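Local coordinates for sensor protein (Haloarcula marismortui ATCC 43049, PDB 3BWL) that probably acts as a sensor histidine kinase that phosphorylates a protein histidine with ATP, and is represented here by one PAS domain that holds an indole aldehyde, at residues Glu90-Tyr93 with Ser99-Ser102; Ser79-Asp84 with Asp116-Ile121. All blocks are in the same frame, centred on the assembly; numbering follows the deposited sequence. Where two conformers were deposited one is given.

Contact 1: Glu90-Tyr93 with Ser99-Ser102; sequences EGLY and STMS. With I3A (1H-indole-3-carbaldehyde), chain F.
Leu92 carries CG opposite its backbone N (chi1 179°), and this lays the branched end across the neighbouring strand, where CD1 lies 3.8 Å from CB of Thr100 and, in one of the two conformers of Ser102, near OG of that residue. Tyr93, on the opposite face of the sheet, has CG beside its own N (chi1 -71°), and its ring has the selenium of Met101, a selenomethionine, at the edge close to its plane. The backbones hold the strands through a reciprocal pair of bonds: Tyr93 N donates to Met101 O over 2.9 Å, and Met101 N donates to Tyr93 O over 2.8 Å. Tyr93 O also receives a CA-H contact from Thr100 CA at 3.2 Å. Tyr93-Met101 is thus a hydrogen-bonded antiparallel pair and Leu92-Ser102 a non-hydrogen-bonded one, beside the turn of the hairpin of strands 86-94 and 100-112 in the antiparallel PAS sheet, strand 86-94 being outermost. On the Leu92 face, a water donates to Glu90 OE2 and to Gly91 O (2.9 Å) and, less certainly because Ser102 has two conformers, accepts from Ser102 OG. On the other face, Tyr93 OH approaches C2 of the indole aldehyde to 3.2 Å, the ring meeting the ligand obliquely, while Ser122 OG hydrogen-bonds this hydroxyl and steadies it. Asp66 ties strand and ligand together, taking Leu92 N on OD1 and hydrogen-bonding the indole aldehyde through OD2.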
ATOM      1  N   GLU A  90      12.629 -11.259   6.731  1.00 17.59           N
ATOM      2  CA  GLU A  90      13.625 -10.216   6.630  1.00 18.20           C
ATOM      3  C   GLU A  90      14.374 -10.291   5.305  1.00 18.38           C
ATOM      4  O   GLU A  90      14.670 -11.380   4.802  1.00 18.22           O
ATOM      5  CB  GLU A  90      14.586 -10.318   7.833  1.00 18.97           C
ATOM      6  CG  GLU A  90      15.810  -9.424   7.760  1.00 22.74           C
ATOM      7  CD  GLU A  90      16.815  -9.639   8.922  1.00 23.77           C
ATOM      8  OE1 GLU A  90      16.713 -10.626   9.687  1.00 30.09           O
ATOM      9  OE2 GLU A  90      17.733  -8.787   9.048  1.00 32.45           O
ATOM     10  N   GLY A  91      14.701  -9.119   4.766  1.00 17.53           N
ATOM     11  CA  GLY A  91      15.575  -9.020   3.600  1.00 17.48           C
ATOM     12  C   GLY A  91      16.553  -7.889   3.823  1.00 17.90           C
ATOM     13  O   GLY A  91      16.480  -7.206   4.858  1.00 16.25           O
ATOM     14  N   LEU A  92      17.440  -7.691   2.870  1.00 16.83           N
ATOM     15  CA  LEU A  92      18.463  -6.651   2.985  1.00 16.10           C
ATOM     16  C   LEU A  92      18.733  -6.054   1.605  1.00 17.34           C
ATOM     17  O   LEU A  92      19.490  -6.630   0.804  1.00 16.35           O
ATOM     18  CB  LEU A  92      19.765  -7.199   3.636  1.00 15.95           C
ATOM     19  CG  LEU A  92      20.896  -6.182   3.765  1.00 17.36           C
ATOM     20  CD1 LEU A  92      20.634  -5.230   4.959  1.00 17.77           C
ATOM     21  CD2 LEU A  92      22.228  -6.973   3.997  1.00 17.86           C
ATOM     22  N   TYR A  93      18.086  -4.930   1.302  1.00 15.50           N
ATOM     23  CA  TYR A  93      18.245  -4.319  -0.009  1.00 16.79           C
ATOM     24  C   TYR A  93      19.589  -3.611  -0.135  1.00 17.15           C
ATOM     25  O   TYR A  93      20.076  -3.040   0.824  1.00 18.57           O
ATOM     26  CB  TYR A  93      17.133  -3.298  -0.278  1.00 16.07           C
ATOM     27  CG  TYR A  93      15.765  -3.922  -0.507  1.00 18.13           C
ATOM     28  CD1 TYR A  93      15.603  -4.963  -1.432  1.00 20.29           C
ATOM     29  CD2 TYR A  93      14.634  -3.440   0.147  1.00 16.31           C
ATOM     30  CE1 TYR A  93      14.350  -5.517  -1.662  1.00 20.89           C
ATOM     31  CE2 TYR A  93      13.351  -3.984  -0.069  1.00 17.43           C
ATOM     32  CZ  TYR A  93      13.233  -5.040  -0.962  1.00 18.54           C
ATOM     33  OH  TYR A  93      12.003  -5.594  -1.178  1.00 19.63           O
ATOM     34  N   SER A  99      25.041   1.295  -0.245  1.00 19.77           N
ATOM     35  CA  SER A  99      24.561   1.211   1.143  1.00 20.59           C
ATOM     36  C   SER A  99      23.483   0.122   1.229  1.00 20.05           C
ATOM     37  O   SER A  99      22.939  -0.336   0.192  1.00 20.32           O
ATOM     38  CB  SER A  99      24.024   2.574   1.600  1.00 20.00           C
ATOM     39  OG  SER A  99      22.877   2.953   0.849  1.00 19.13           O
ATOM     40  N   THR A 100      23.157  -0.299   2.451  1.00 19.40           N
ATOM     41  CA  THR A 100      22.152  -1.362   2.560  1.00 20.17           C
ATOM     42  C   THR A 100      21.005  -0.925   3.451  1.00 20.39           C
ATOM     43  O   THR A 100      21.162  -0.061   4.309  1.00 20.00           O
ATOM     44  CB  THR A 100      22.746  -2.680   3.061  1.00 20.47           C
ATOM     45  OG1 THR A 100      23.291  -2.500   4.381  1.00 20.42           O
ATOM     46  CG2 THR A 100      23.863  -3.152   2.081  1.00 20.91           C
HETATM   47  N   MSE A 101      19.876  -1.587   3.262  1.00 20.62           N
HETATM   48  CA  MSE A 101      18.671  -1.251   3.975  1.00 20.76           C
HETATM   49  C   MSE A 101      18.049  -2.545   4.500  1.00 18.17           C
HETATM   50  O   MSE A 101      17.599  -3.326   3.705  1.00 18.50           O
HETATM   51  CB  MSE A 101      17.684  -0.587   3.012  1.00 20.99           C
HETATM   52  CG  MSE A 101      16.415  -0.188   3.734  1.00 22.73           C
HETATM   53 SE   MSE A 101      15.088   0.362   2.389  0.60 31.69          SE
HETATM   54  CE  MSE A 101      16.185   1.407   1.437  1.00 25.48           C
ATOM     55  N   SER A 102      18.024  -2.755   5.809  1.00 16.97           N
ATOM     56  CA  SER A 102      17.314  -3.906   6.363  0.60 17.29           C
ATOM     57  C   SER A 102      15.820  -3.678   6.280  1.00 17.41           C
ATOM     58  O   SER A 102      15.335  -2.607   6.611  1.00 16.66           O
ATOM     59  CB  SER A 102      17.708  -4.165   7.821  0.60 17.44           C
ATOM     60  OG  SER A 102      18.985  -4.757   7.862  0.60 18.03           O
TER
HETATM   61  O   I3A F 601       9.397  -8.819  -3.283  1.00 22.83           O
HETATM   62  C3' I3A F 601      10.331  -8.377  -2.623  1.00 22.53           C
HETATM   63  C3  I3A F 601      11.320  -9.319  -1.993  1.00 21.15           C
HETATM   64  C2  I3A F 601      12.451  -8.808  -1.301  1.00 19.22           C
HETATM   65  N   I3A F 601      13.104  -9.955  -0.913  1.00 20.34           N
HETATM   66  C8  I3A F 601      12.467 -11.083  -1.340  1.00 20.60           C
HETATM   67  C9  I3A F 601      11.331 -10.727  -2.059  1.00 21.46           C
HETATM   68  C4  I3A F 601      10.478 -11.716  -2.594  1.00 20.37           C
HETATM   69  C5  I3A F 601      10.819 -13.084  -2.433  1.00 21.08           C
HETATM   70  C6  I3A F 601      11.986 -13.445  -1.739  1.00 20.68           C
HETATM   71  C7  I3A F 601      12.802 -12.439  -1.184  1.00 21.71           C
HETATM   72  O   HOH W   1      18.218  -7.206   7.117  1.00 27.59           O

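Contact 2: Ser79-Asp84 with Asp116-Ile121; sequences SGFSVD and DRFLAI
Phe81 lies in an extended part of the turn that leaves helix 71-79, whereas Phe118 belongs to the regular strand 115-124. Segment 79-84 starts with a helical residue, opens out through Phe81, Ser82 and Val83, and reverses at Asp84 with a left-handed backbone (phi 75°). No hydrogen bond joins it directly to 116-121, and the two phenylalanines make the contact. Phe118 has CG beside its backbone N (chi1 -69°), which carries the ring out from the strand towards the turn. Its CE1 corner leads, 3.7 Å from both CB and CG of Phe81, so the approach is off-centre, at the root of the Phe81 ring. The result is a T-shaped stack, the edge of Phe118 against the face of Phe81, with ring centroids 5.6 Å apart and planes at 83°. Arg87 makes a cation-pi contact with Phe81, and Leu107 of strand 100-112 packs against the same side chain. Arg109 adds an indirect polar bridge, hydrogen-bonding Phe81 O through NH1 and forming a salt bridge to Asp116 OD2 through NH2. The pair thereby joins the helix-to-strand turn of the PAS domain to the central sheet, two residues along the strand from Ala120 of the ligand pocket. The edge of Phe118 turned to the face of Phe81 is consistent with a weak C-H to pi attraction, although, with CE1 at the ring root, apolar packing probably matters as much.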
ATOM      1  N   SER A  79       7.759 -20.505  -4.459  1.00 23.44           N
ATOM      2  CA  SER A  79       7.065 -21.762  -4.790  0.60 24.29           C
ATOM      3  C   SER A  79       6.287 -22.342  -3.594  1.00 24.30           C
ATOM      4  O   SER A  79       5.341 -23.098  -3.788  1.00 24.76           O
ATOM      5  CB  SER A  79       8.035 -22.794  -5.375  0.60 24.78           C
ATOM      6  OG  SER A  79       9.006 -23.155  -4.416  0.60 25.65           O
ATOM      7  N   GLY A  80       6.681 -21.980  -2.366  1.00 24.57           N
ATOM      8  CA  GLY A  80       6.010 -22.486  -1.164  1.00 25.16           C
ATOM      9  C   GLY A  80       4.672 -21.797  -0.859  1.00 25.47           C
ATOM     10  O   GLY A  80       3.888 -22.313  -0.086  1.00 26.19           O
ATOM     11  N   PHE A  81       4.407 -20.642  -1.466  1.00 25.50           N
ATOM     12  CA  PHE A  81       3.139 -19.886  -1.242  1.00 25.14           C
ATOM     13  C   PHE A  81       1.912 -20.513  -1.894  1.00 26.08           C
ATOM     14  O   PHE A  81       1.931 -20.847  -3.089  1.00 25.24           O
ATOM     15  CB  PHE A  81       3.282 -18.454  -1.778  1.00 24.85           C
ATOM     16  CG  PHE A  81       3.912 -17.517  -0.817  1.00 24.92           C
ATOM     17  CD1 PHE A  81       5.273 -17.604  -0.528  1.00 23.51           C
ATOM     18  CD2 PHE A  81       3.142 -16.503  -0.200  1.00 21.55           C
ATOM     19  CE1 PHE A  81       5.880 -16.711   0.359  1.00 25.39           C
ATOM     20  CE2 PHE A  81       3.769 -15.600   0.706  1.00 23.09           C
ATOM     21  CZ  PHE A  81       5.112 -15.716   0.971  1.00 25.27           C
ATOM     22  N   SER A  82       0.857 -20.681  -1.102  1.00 25.13           N
ATOM     23  CA  SER A  82      -0.461 -20.931  -1.644  1.00 26.62           C
ATOM     24  C   SER A  82      -1.083 -19.607  -2.098  1.00 25.80           C
ATOM     25  O   SER A  82      -0.702 -18.553  -1.621  1.00 24.99           O
ATOM     26  CB  SER A  82      -1.313 -21.540  -0.550  1.00 26.00           C
ATOM     27  OG  SER A  82      -0.834 -22.843  -0.275  1.00 29.63           O
ATOM     28  N   VAL A  83      -2.019 -19.661  -3.040  1.00 25.87           N
ATOM     29  CA  VAL A  83      -2.743 -18.441  -3.425  1.00 25.88           C
ATOM     30  C   VAL A  83      -3.388 -17.833  -2.176  1.00 25.85           C
ATOM     31  O   VAL A  83      -4.008 -18.547  -1.378  1.00 25.43           O
ATOM     32  CB  VAL A  83      -3.832 -18.698  -4.531  1.00 26.53           C
ATOM     33  CG1 VAL A  83      -4.619 -17.423  -4.830  1.00 26.34           C
ATOM     34  CG2 VAL A  83      -3.195 -19.226  -5.801  1.00 26.21           C
ATOM     35  N   ASP A  84      -3.232 -16.516  -2.037  1.00 25.19           N
ATOM     36  CA  ASP A  84      -3.743 -15.686  -0.918  1.00 26.28           C
ATOM     37  C   ASP A  84      -2.978 -15.802   0.405  1.00 25.50           C
ATOM     38  O   ASP A  84      -3.329 -15.117   1.388  1.00 26.83           O
ATOM     39  CB  ASP A  84      -5.277 -15.826  -0.729  1.00 26.34           C
ATOM     40  CG  ASP A  84      -6.070 -15.110  -1.839  1.00 29.45           C
ATOM     41  OD1 ASP A  84      -5.469 -14.306  -2.598  1.00 30.34           O
ATOM     42  OD2 ASP A  84      -7.307 -15.340  -1.958  1.00 34.92           O
ATOM     43  N   ASP A 116      -0.853 -14.838 -12.060  1.00 24.05           N
ATOM     44  CA  ASP A 116      -0.294 -15.351 -10.815  1.00 23.44           C
ATOM     45  C   ASP A 116       0.791 -14.351 -10.411  1.00 22.16           C
ATOM     46  O   ASP A 116       1.826 -14.245 -11.070  1.00 21.35           O
ATOM     47  CB  ASP A 116       0.285 -16.768 -11.035  1.00 23.90           C
ATOM     48  CG  ASP A 116       0.914 -17.375  -9.760  1.00 26.88           C
ATOM     49  OD1 ASP A 116       0.489 -17.086  -8.608  1.00 25.76           O
ATOM     50  OD2 ASP A 116       1.858 -18.180  -9.927  1.00 32.54           O
ATOM     51  N   ARG A 117       0.548 -13.591  -9.349  1.00 21.01           N
ATOM     52  CA  ARG A 117       1.513 -12.530  -8.964  1.00 20.90           C
ATOM     53  C   ARG A 117       1.816 -12.546  -7.476  1.00 20.16           C
ATOM     54  O   ARG A 117       1.071 -13.128  -6.697  1.00 20.41           O
ATOM     55  CB  ARG A 117       0.983 -11.134  -9.345  1.00 21.39           C
ATOM     56  CG  ARG A 117       0.902 -10.900 -10.873  1.00 21.17           C
ATOM     57  CD  ARG A 117       2.304 -10.855 -11.479  1.00 24.17           C
ATOM     58  NE  ARG A 117       2.295 -10.593 -12.914  1.00 26.78           N
ATOM     59  CZ  ARG A 117       2.373 -11.543 -13.842  1.00 26.08           C
ATOM     60  NH1 ARG A 117       2.418 -12.829 -13.500  1.00 26.19           N
ATOM     61  NH2 ARG A 117       2.385 -11.211 -15.129  1.00 28.93           N
ATOM     62  N   PHE A 118       2.907 -11.881  -7.098  1.00 18.91           N
ATOM     63  CA  PHE A 118       3.221 -11.652  -5.698  1.00 18.95           C
ATOM     64  C   PHE A 118       3.295 -10.132  -5.465  1.00 19.56           C
ATOM     65  O   PHE A 118       3.878  -9.405  -6.268  1.00 19.66           O
ATOM     66  CB  PHE A 118       4.585 -12.244  -5.326  1.00 18.19           C
ATOM     67  CG  PHE A 118       4.599 -13.747  -5.331  1.00 19.27           C
ATOM     68  CD1 PHE A 118       4.475 -14.434  -4.135  1.00 20.01           C
ATOM     69  CD2 PHE A 118       4.690 -14.462  -6.530  1.00 18.80           C
ATOM     70  CE1 PHE A 118       4.457 -15.834  -4.111  1.00 18.77           C
ATOM     71  CE2 PHE A 118       4.672 -15.906  -6.529  1.00 20.25           C
ATOM     72  CZ  PHE A 118       4.563 -16.561  -5.312  1.00 19.67           C
ATOM     73  N   LEU A 119       2.741  -9.693  -4.349  1.00 17.65           N
ATOM     74  CA  LEU A 119       2.756  -8.285  -3.961  1.00 17.51           C
ATOM     75  C   LEU A 119       3.560  -8.224  -2.679  1.00 17.04           C
ATOM     76  O   LEU A 119       3.233  -8.909  -1.691  1.00 16.65           O
ATOM     77  CB  LEU A 119       1.324  -7.823  -3.716  1.00 15.90           C
ATOM     78  CG  LEU A 119       1.068  -6.397  -3.233  1.00 19.67           C
ATOM     79  CD1 LEU A 119       1.738  -5.314  -4.099  1.00 18.86           C
ATOM     80  CD2 LEU A 119      -0.487  -6.191  -3.103  1.00 16.38           C
ATOM     81  N   ALA A 120       4.609  -7.401  -2.692  1.00 17.37           N
ATOM     82  CA  ALA A 120       5.555  -7.282  -1.580  1.00 17.29           C
ATOM     83  C   ALA A 120       5.570  -5.863  -1.053  1.00 15.93           C
ATOM     84  O   ALA A 120       5.789  -4.930  -1.785  1.00 16.88           O
ATOM     85  CB  ALA A 120       6.956  -7.694  -2.010  1.00 17.62           C
ATOM     86  N   ILE A 121       5.271  -5.728   0.224  1.00 16.27           N
ATOM     87  CA  ILE A 121       5.375  -4.446   0.908  1.00 16.42           C
ATOM     88  C   ILE A 121       6.603  -4.529   1.842  1.00 17.34           C
ATOM     89  O   ILE A 121       6.636  -5.321   2.803  1.00 17.73           O
ATOM     90  CB  ILE A 121       4.063  -4.106   1.716  1.00 17.06           C
ATOM     91  CG1 ILE A 121       2.785  -4.376   0.888  1.00 17.92           C
ATOM     92  CG2 ILE A 121       4.125  -2.696   2.263  1.00 16.20           C
ATOM     93  CD1 ILE A 121       2.664  -3.661  -0.445  1.00 22.48           C
TER

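From the N terminus, the chain passes the long helix 2-25 and the first two strands before reaching segment 79-84, which opens the larger loop at the end of helix 71-79. Strand 86-94 then supplies 90-93, and after a short turn 99-102 closes contact 1 as a local hairpin. The chain continues along strand 100-112 and returns in strand 115-124, where 116-121 closes contact 2. Contact 1 is therefore nested inside the loop of contact 2. Contact 1 joins the two strands of the hairpin, and contact 2 ties the loop after helix 71-79 to strand 115-124 of the same sheet; Tyr93 lines the indole-aldehyde pocket in contact 1, as does Ala120 within segment 116-121.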